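Local coordinates for protein ferritin light chain (Trichoplusia ni, PDB 1Z6O) that stores iron as the light chain of a secreted insect ferritin, a shell of 12 light and 12 heavy chains in which it helps nucleate the ferric core, at the calcium ion site and the interface of chains A and B. Sequence-based numbering; all coordinates share one arbitrary frame. Chains: chain A/B/C, Ferritin light chain.

Contact 1: the calcium ion site. Residues chain A 144, 161, 164-165, 169; chain B 144, 161, 164-165, 169; chain C 161, 164-165, 169. With CA (calcium ion), chain D.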
loop_
_atom_site.group_PDB
_atom_site.type_symbol
_atom_site.label_atom_id
_atom_site.label_comp_id
_atom_site.label_asym_id
_atom_site.label_seq_id
_atom_site.Cartn_x
_atom_site.Cartn_y
_atom_site.Cartn_z
ATOM N N HIS A 144 26.595 -40.147 -28.791
ATOM C CA HIS A 144 25.872 -40.850 -27.735
ATOM C C HIS A 144 26.134 -42.363 -27.856
ATOM O O HIS A 144 26.402 -43.047 -26.865
ATOM C CB HIS A 144 24.373 -40.541 -27.874
ATOM C CG HIS A 144 23.526 -41.080 -26.763
ATOM N ND1 HIS A 144 23.188 -42.414 -26.661
ATOM C CD2 HIS A 144 22.917 -40.454 -25.722
ATOM C CE1 HIS A 144 22.404 -42.587 -25.608
ATOM N NE2 HIS A 144 22.224 -41.413 -25.023
ATOM N N GLN A 161 24.029 -38.416 -20.896
ATOM C CA GLN A 161 22.982 -37.597 -20.274
ATOM C C GLN A 161 23.135 -36.128 -20.683
ATOM O O GLN A 161 22.139 -35.428 -20.879
ATOM C CB GLN A 161 23.032 -37.737 -18.741
ATOM C CG GLN A 161 22.176 -36.706 -17.980
ATOM C CD GLN A 161 20.664 -36.999 -17.954
ATOM O OE1 GLN A 161 20.117 -37.769 -18.762
ATOM N NE2 GLN A 161 19.978 -36.356 -17.015
ATOM N N GLU A 164 21.679 -35.916 -24.095
ATOM C CA GLU A 164 20.232 -36.092 -24.006
ATOM C C GLU A 164 19.535 -34.824 -23.544
ATOM O O GLU A 164 18.553 -34.391 -24.142
ATOM C CB GLU A 164 19.887 -37.236 -23.032
ATOM C CG GLU A 164 20.221 -38.624 -23.605
ATOM C CD GLU A 164 20.150 -39.752 -22.579
ATOM O OE1 GLU A 164 19.692 -39.530 -21.438
ATOM O OE2 GLU A 164 20.562 -40.879 -22.920
ATOM N N GLU A 165 20.063 -34.224 -22.484
ATOM C CA GLU A 165 19.471 -33.030 -21.894
ATOM C C GLU A 165 19.686 -31.720 -22.650
ATOM O O GLU A 165 18.764 -30.923 -22.808
ATOM C CB GLU A 165 20.020 -32.841 -20.477
ATOM C CG GLU A 165 19.626 -33.919 -19.484
ATOM C CD GLU A 165 18.218 -33.719 -18.963
ATOM O OE1 GLU A 165 17.767 -32.556 -18.955
ATOM O OE2 GLU A 165 17.572 -34.708 -18.549
ATOM N N GLU A 169 16.884 -33.514 -26.916
ATOM C CA GLU A 169 15.469 -33.173 -26.751
ATOM C C GLU A 169 15.057 -32.038 -27.671
ATOM O O GLU A 169 14.052 -32.128 -28.374
ATOM C CB GLU A 169 15.157 -32.747 -25.318
ATOM C CG GLU A 169 15.575 -33.716 -24.248
ATOM C CD GLU A 169 15.167 -33.242 -22.854
ATOM O OE1 GLU A 169 15.363 -32.042 -22.549
ATOM O OE2 GLU A 169 14.657 -34.070 -22.064
ATOM N N HIS B 144 25.354 -48.226 -13.710
ATOM C CA HIS B 144 24.634 -47.825 -14.916
ATOM C C HIS B 144 24.884 -48.860 -16.029
ATOM O O HIS B 144 23.959 -49.287 -16.725
ATOM C CB HIS B 144 25.126 -46.432 -15.342
ATOM C CG HIS B 144 24.365 -45.833 -16.484
ATOM N ND1 HIS B 144 24.539 -46.237 -17.791
ATOM C CD2 HIS B 144 23.450 -44.828 -16.515
ATOM C CE1 HIS B 144 23.767 -45.506 -18.582
ATOM N NE2 HIS B 144 23.098 -44.644 -17.831
ATOM N N GLN B 161 18.275 -43.913 -15.493
ATOM C CA GLN B 161 17.850 -42.509 -15.467
ATOM C C GLN B 161 18.000 -41.928 -14.058
ATOM O O GLN B 161 18.360 -40.759 -13.900
ATOM C CB GLN B 161 16.393 -42.379 -15.950
ATOM C CG GLN B 161 15.757 -41.000 -15.690
ATOM C CD GLN B 161 16.176 -39.887 -16.669
ATOM O OE1 GLN B 161 17.197 -39.967 -17.373
ATOM N NE2 GLN B 161 15.376 -38.827 -16.697
ATOM N N GLU B 164 21.617 -41.144 -13.715
ATOM C CA GLU B 164 21.943 -40.014 -14.582
ATOM C C GLU B 164 21.517 -38.691 -13.970
ATOM O O GLU B 164 22.292 -37.738 -13.928
ATOM C CB GLU B 164 21.260 -40.175 -15.955
ATOM C CG GLU B 164 21.904 -41.276 -16.813
ATOM C CD GLU B 164 21.096 -41.648 -18.054
ATOM O OE1 GLU B 164 20.101 -40.965 -18.377
ATOM O OE2 GLU B 164 21.465 -42.639 -18.714
ATOM N N GLU B 165 20.284 -38.647 -13.481
ATOM C CA GLU B 165 19.719 -37.430 -12.914
ATOM C C GLU B 165 20.205 -37.040 -11.519
ATOM O O GLU B 165 20.496 -35.876 -11.253
ATOM C CB GLU B 165 18.194 -37.562 -12.850
ATOM C CG GLU B 165 17.497 -37.643 -14.196
ATOM C CD GLU B 165 17.350 -36.279 -14.838
ATOM O OE1 GLU B 165 17.305 -35.288 -14.080
ATOM O OE2 GLU B 165 17.261 -36.194 -16.083
ATOM N N GLU B 169 25.267 -36.326 -13.291
ATOM C CA GLU B 169 25.442 -34.939 -13.727
ATOM C C GLU B 169 26.277 -34.143 -12.740
ATOM O O GLU B 169 27.229 -33.464 -13.121
ATOM C CB GLU B 169 24.101 -34.226 -13.883
ATOM C CG GLU B 169 23.098 -34.914 -14.766
ATOM C CD GLU B 169 21.814 -34.101 -14.918
ATOM O OE1 GLU B 169 21.308 -33.585 -13.895
ATOM O OE2 GLU B 169 21.308 -33.985 -16.059
ATOM N N GLN C 161 15.451 -40.931 -24.272
ATOM C CA GLN C 161 15.356 -39.838 -23.297
ATOM C C GLN C 161 13.895 -39.425 -23.092
ATOM O O GLN C 161 13.492 -39.089 -21.976
ATOM C CB GLN C 161 16.197 -38.632 -23.759
ATOM C CG GLN C 161 15.939 -37.336 -22.967
ATOM C CD GLN C 161 16.611 -37.267 -21.583
ATOM O OE1 GLN C 161 17.015 -38.280 -20.985
ATOM N NE2 GLN C 161 16.715 -36.050 -21.063
ATOM N N GLU C 164 12.480 -41.983 -20.797
ATOM C CA GLU C 164 13.068 -41.809 -19.472
ATOM C C GLU C 164 12.425 -40.660 -18.713
ATOM O O GLU C 164 12.049 -40.803 -17.554
ATOM C CB GLU C 164 14.584 -41.550 -19.584
ATOM C CG GLU C 164 15.372 -42.808 -19.987
ATOM C CD GLU C 164 16.824 -42.533 -20.371
ATOM O OE1 GLU C 164 17.313 -41.397 -20.190
ATOM O OE2 GLU C 164 17.484 -43.469 -20.864
ATOM N N GLU C 165 12.291 -39.524 -19.388
ATOM C CA GLU C 165 11.743 -38.320 -18.775
ATOM C C GLU C 165 10.228 -38.291 -18.568
ATOM O O GLU C 165 9.742 -37.882 -17.516
ATOM C CB GLU C 165 12.114 -37.105 -19.629
ATOM C CG GLU C 165 13.597 -36.787 -19.688
ATOM C CD GLU C 165 14.069 -36.059 -18.447
ATOM O OE1 GLU C 165 13.228 -35.378 -17.826
ATOM O OE2 GLU C 165 15.269 -36.148 -18.103
ATOM N N GLU C 169 10.445 -42.445 -15.109
ATOM C CA GLU C 169 10.630 -41.939 -13.746
ATOM C C GLU C 169 9.357 -42.057 -12.928
ATOM O O GLU C 169 9.370 -42.562 -11.807
ATOM C CB GLU C 169 11.049 -40.471 -13.744
ATOM C CG GLU C 169 12.256 -40.140 -14.579
ATOM C CD GLU C 169 12.642 -38.666 -14.467
ATOM O OE1 GLU C 169 11.736 -37.803 -14.532
ATOM O OE2 GLU C 169 13.852 -38.372 -14.323
HETATM CA CA CA D . 18.462 -39.513 -19.551
#
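The calcium ion sits in a ferritin three-fold channel, where three light chains each bring the start of helix 157-190 to the axis. The glutamine and glutamate oxygens of the three chains form a nearly octahedral shell. A:Gln161 shows how each chain does this. Its CG is anti to the backbone N (chi1 168°), and CB packs loosely on CB of B:Glu164. CG lies beside the carboxylate of the poorly ordered B:Glu169; the bend at chi2 (78°) then turns the amide towards the axis. The amide oxygen OE1 binds CA at 2.5 Å, next to B:Glu164 OE1, itself a ligand at 2.5 Å. The amide nitrogen NE2 points away from the metal. It donates to B:Glu165 OE2 at 2.9 Å, a partner lying in the amide plane yet approached from above its own carboxylate plane; it also reaches B:Glu169 OE2, less securely placed. These bonds to the neighbouring chain fix which end of the amide faces calcium. Beyond the ion the OE2 atoms of A:Glu165 and C:Glu165 meet at 2.8 Å, and B:Glu165 OE2 is 2.9 Å from A:Glu165 OE2, a closeness that may mean that at least one of the carboxylates is protonated. On the ligand A:Glu164, an extended side chain, OE1 takes calcium at 2.3 Å, while OE2 accepts a nearly straight bond (173°) on its anti lone pair from A:His144 NE2 at 2.7 Å, in the imidazole plane, which holds the carboxylate's rotation.

Contact 2: the interface of chains A and B. Residues chain A 23-27, 95-96; chain B 130, 134, 175-176, 179.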
loop_
_atom_site.group_PDB
_atom_site.type_symbol
_atom_site.label_atom_id
_atom_site.label_comp_id
_atom_site.label_asym_id
_atom_site.label_seq_id
_atom_site.Cartn_x
_atom_site.Cartn_y
_atom_site.Cartn_z
ATOM N N ARG A 23 47.749 -37.614 -11.762
ATOM C CA ARG A 23 46.391 -38.085 -11.509
ATOM C C ARG A 23 45.487 -37.058 -10.837
ATOM O O ARG A 23 44.313 -37.331 -10.583
ATOM C CB ARG A 23 46.402 -39.364 -10.669
ATOM C CG ARG A 23 46.287 -40.634 -11.508
ATOM C CD ARG A 23 47.485 -40.796 -12.427
ATOM N NE ARG A 23 48.717 -40.899 -11.652
ATOM C CZ ARG A 23 49.877 -41.340 -12.132
ATOM N NH1 ARG A 23 49.974 -41.727 -13.400
ATOM N NH2 ARG A 23 50.940 -41.403 -11.338
ATOM N N CYS A 24 46.023 -35.883 -10.535
ATOM C CA CYS A 24 45.202 -34.860 -9.903
ATOM C C CYS A 24 44.636 -33.965 -11.003
ATOM O O CYS A 24 45.113 -32.859 -11.244
ATOM C CB CYS A 24 46.034 -34.041 -8.922
ATOM S SG CYS A 24 46.773 -35.040 -7.580
ATOM N N ASN A 25 43.653 -34.490 -11.712
ATOM C CA ASN A 25 43.001 -33.751 -12.778
ATOM C C ASN A 25 41.550 -34.182 -12.706
ATOM O O ASN A 25 41.190 -34.953 -11.813
ATOM C CB ASN A 25 43.653 -34.055 -14.142
ATOM C CG ASN A 25 43.623 -35.533 -14.521
ATOM O OD1 ASN A 25 44.365 -35.955 -15.408
ATOM N ND2 ASN A 25 42.768 -36.309 -13.887
ATOM N N ALA A 26 40.715 -33.706 -13.620
ATOM C CA ALA A 26 39.297 -34.043 -13.564
ATOM C C ALA A 26 38.908 -35.262 -14.398
ATOM O O ALA A 26 37.727 -35.510 -14.618
ATOM C CB ALA A 26 38.469 -32.823 -14.000
ATOM N N VAL A 27 39.892 -36.029 -14.854
ATOM C CA VAL A 27 39.604 -37.204 -15.677
ATOM C C VAL A 27 39.130 -38.400 -14.848
ATOM O O VAL A 27 39.772 -38.773 -13.865
ATOM C CB VAL A 27 40.869 -37.648 -16.472
ATOM C CG1 VAL A 27 40.588 -38.954 -17.249
ATOM C CG2 VAL A 27 41.303 -36.529 -17.443
ATOM N N THR A 95 36.396 -29.236 -21.073
ATOM C CA THR A 95 37.352 -28.943 -20.002
ATOM C C THR A 95 36.850 -29.404 -18.640
ATOM O O THR A 95 37.650 -29.754 -17.769
ATOM C CB THR A 95 37.710 -27.443 -19.939
ATOM O OG1 THR A 95 36.524 -26.666 -19.738
ATOM C CG2 THR A 95 38.391 -27.015 -21.239
ATOM N N LYS A 96 35.536 -29.408 -18.445
ATOM C CA LYS A 96 34.988 -29.889 -17.175
ATOM C C LYS A 96 35.391 -31.357 -16.968
ATOM O O LYS A 96 35.681 -31.780 -15.846
ATOM C CB LYS A 96 33.453 -29.789 -17.171
ATOM C CG LYS A 96 32.827 -30.411 -15.916
ATOM C CD LYS A 96 31.370 -29.987 -15.697
ATOM C CE LYS A 96 30.457 -30.524 -16.769
ATOM N NZ LYS A 96 29.042 -30.101 -16.521
ATOM N N LEU B 130 39.261 -35.671 -3.918
ATOM C CA LEU B 130 39.143 -35.855 -5.363
ATOM C C LEU B 130 39.060 -37.354 -5.688
ATOM O O LEU B 130 38.175 -37.779 -6.436
ATOM C CB LEU B 130 40.344 -35.224 -6.084
ATOM C CG LEU B 130 40.429 -35.411 -7.608
ATOM C CD1 LEU B 130 39.206 -34.771 -8.291
ATOM C CD2 LEU B 130 41.729 -34.756 -8.123
ATOM N N LYS B 134 35.881 -39.374 -7.356
ATOM C CA LYS B 134 36.024 -40.117 -8.612
ATOM C C LYS B 134 35.555 -41.561 -8.404
ATOM O O LYS B 134 34.969 -42.167 -9.302
ATOM C CB LYS B 134 37.478 -40.132 -9.097
ATOM C CG LYS B 134 37.953 -38.795 -9.678
ATOM C CD LYS B 134 39.350 -38.942 -10.313
ATOM C CE LYS B 134 39.834 -37.594 -10.860
ATOM N NZ LYS B 134 41.105 -37.724 -11.647
ATOM N N ILE B 175 33.971 -33.067 -9.261
ATOM C CA ILE B 175 35.306 -33.544 -9.578
ATOM C C ILE B 175 36.111 -32.435 -10.249
ATOM O O ILE B 175 37.282 -32.239 -9.934
ATOM C CB ILE B 175 35.209 -34.813 -10.463
ATOM C CG1 ILE B 175 34.750 -35.989 -9.576
ATOM C CG2 ILE B 175 36.556 -35.119 -11.137
ATOM C CD1 ILE B 175 34.242 -37.207 -10.361
ATOM N N ARG B 176 35.486 -31.693 -11.155
ATOM C CA ARG B 176 36.204 -30.601 -11.815
ATOM C C ARG B 176 36.601 -29.535 -10.784
ATOM O O ARG B 176 37.701 -28.981 -10.834
ATOM C CB ARG B 176 35.330 -29.971 -12.909
ATOM C CG ARG B 176 35.925 -28.680 -13.510
ATOM C CD ARG B 176 37.322 -28.907 -14.135
ATOM N NE ARG B 176 37.828 -27.644 -14.693
ATOM C CZ ARG B 176 38.401 -26.683 -13.975
ATOM N NH1 ARG B 176 38.569 -26.836 -12.661
ATOM N NH2 ARG B 176 38.753 -25.540 -14.560
ATOM N N ALA B 179 39.484 -30.930 -8.670
ATOM C CA ALA B 179 40.711 -31.018 -9.468
ATOM C C ALA B 179 41.316 -29.613 -9.590
ATOM O O ALA B 179 42.536 -29.443 -9.522
ATOM C CB ALA B 179 40.414 -31.580 -10.869
HETATM O O HOH W 1 36.264 -26.359 -16.825
HETATM O O HOH W 2 43.775 -30.457 -12.172
HETATM O O HOH W 3 42.755 -39.524 -10.580
#
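B:Lys134 drives its ammonium tip into a loop of chain A at this light chain–light chain interface of the ferritin shell. NZ donates to the backbone carbonyl A:Asn25 O at 2.8 Å and to A:Val27 O, also at 2.8 Å. Both carbonyls are met from above their planes, by 47° and 26°, so neither bond runs along a carbonyl lone pair. Water 3, 2.7 Å from NZ, relays the contact to O of the poorly ordered A:Arg23, whose direct bond to NZ is weak. The amide ND2 of A:Asn25 stands near NZ without bonding to it. An alanine here removes the donor shared by the carbonyls of A:Asn25 and A:Val27 and would probably loosen the loop's hold on chain B. The lysine reaches them because its chain is extended beyond CG, which is anti to the carbonyl carbon (chi1 -74°). Around it aliphatic groups pack on the loop backbone: B:Ala179 CB lies against the peptide carbon A:Asn25 C at 3.4 Å, B:Ile175 CG2 against A:Ala26 CA, and B:Leu130 CD2 against A:Cys24 CA. Water 2 bridges A:Cys24 O and B:Ala179 O. Farther out, B:Arg176 runs obliquely across A:Lys96, CB 3.5 Å from A:Lys96 O, and its NE joins A:Thr95 OG1 through water 1. The loop, tied at A:Cys24 by a disulfide to A:Cys4, and the end of helix A 70-96 thus lie against helices B 122-148 and B 157-190.

The C-alpha centres of contact 1 and contact 2 are about 22 Å apart, and both involve chains A and B, contact 1 adding chain C. Chain B uses the same two helices in each: 122-148 supplies B:His144 to contact 1 and B:Leu130 and B:Lys134 to contact 2, while 157-190 gives its first turns to the metal and B:Ile175, B:Arg176 and B:Ala179 to contact 2, B:Arg176 facing the end of helix 70-96. Chain A uses its own helices 122-148 and 157-190 at the ion but the 23-27 loop and helix 70-96 at contact 2. Metal and loop docking would thus probably together fix how neighbouring light chains pack around the three-fold.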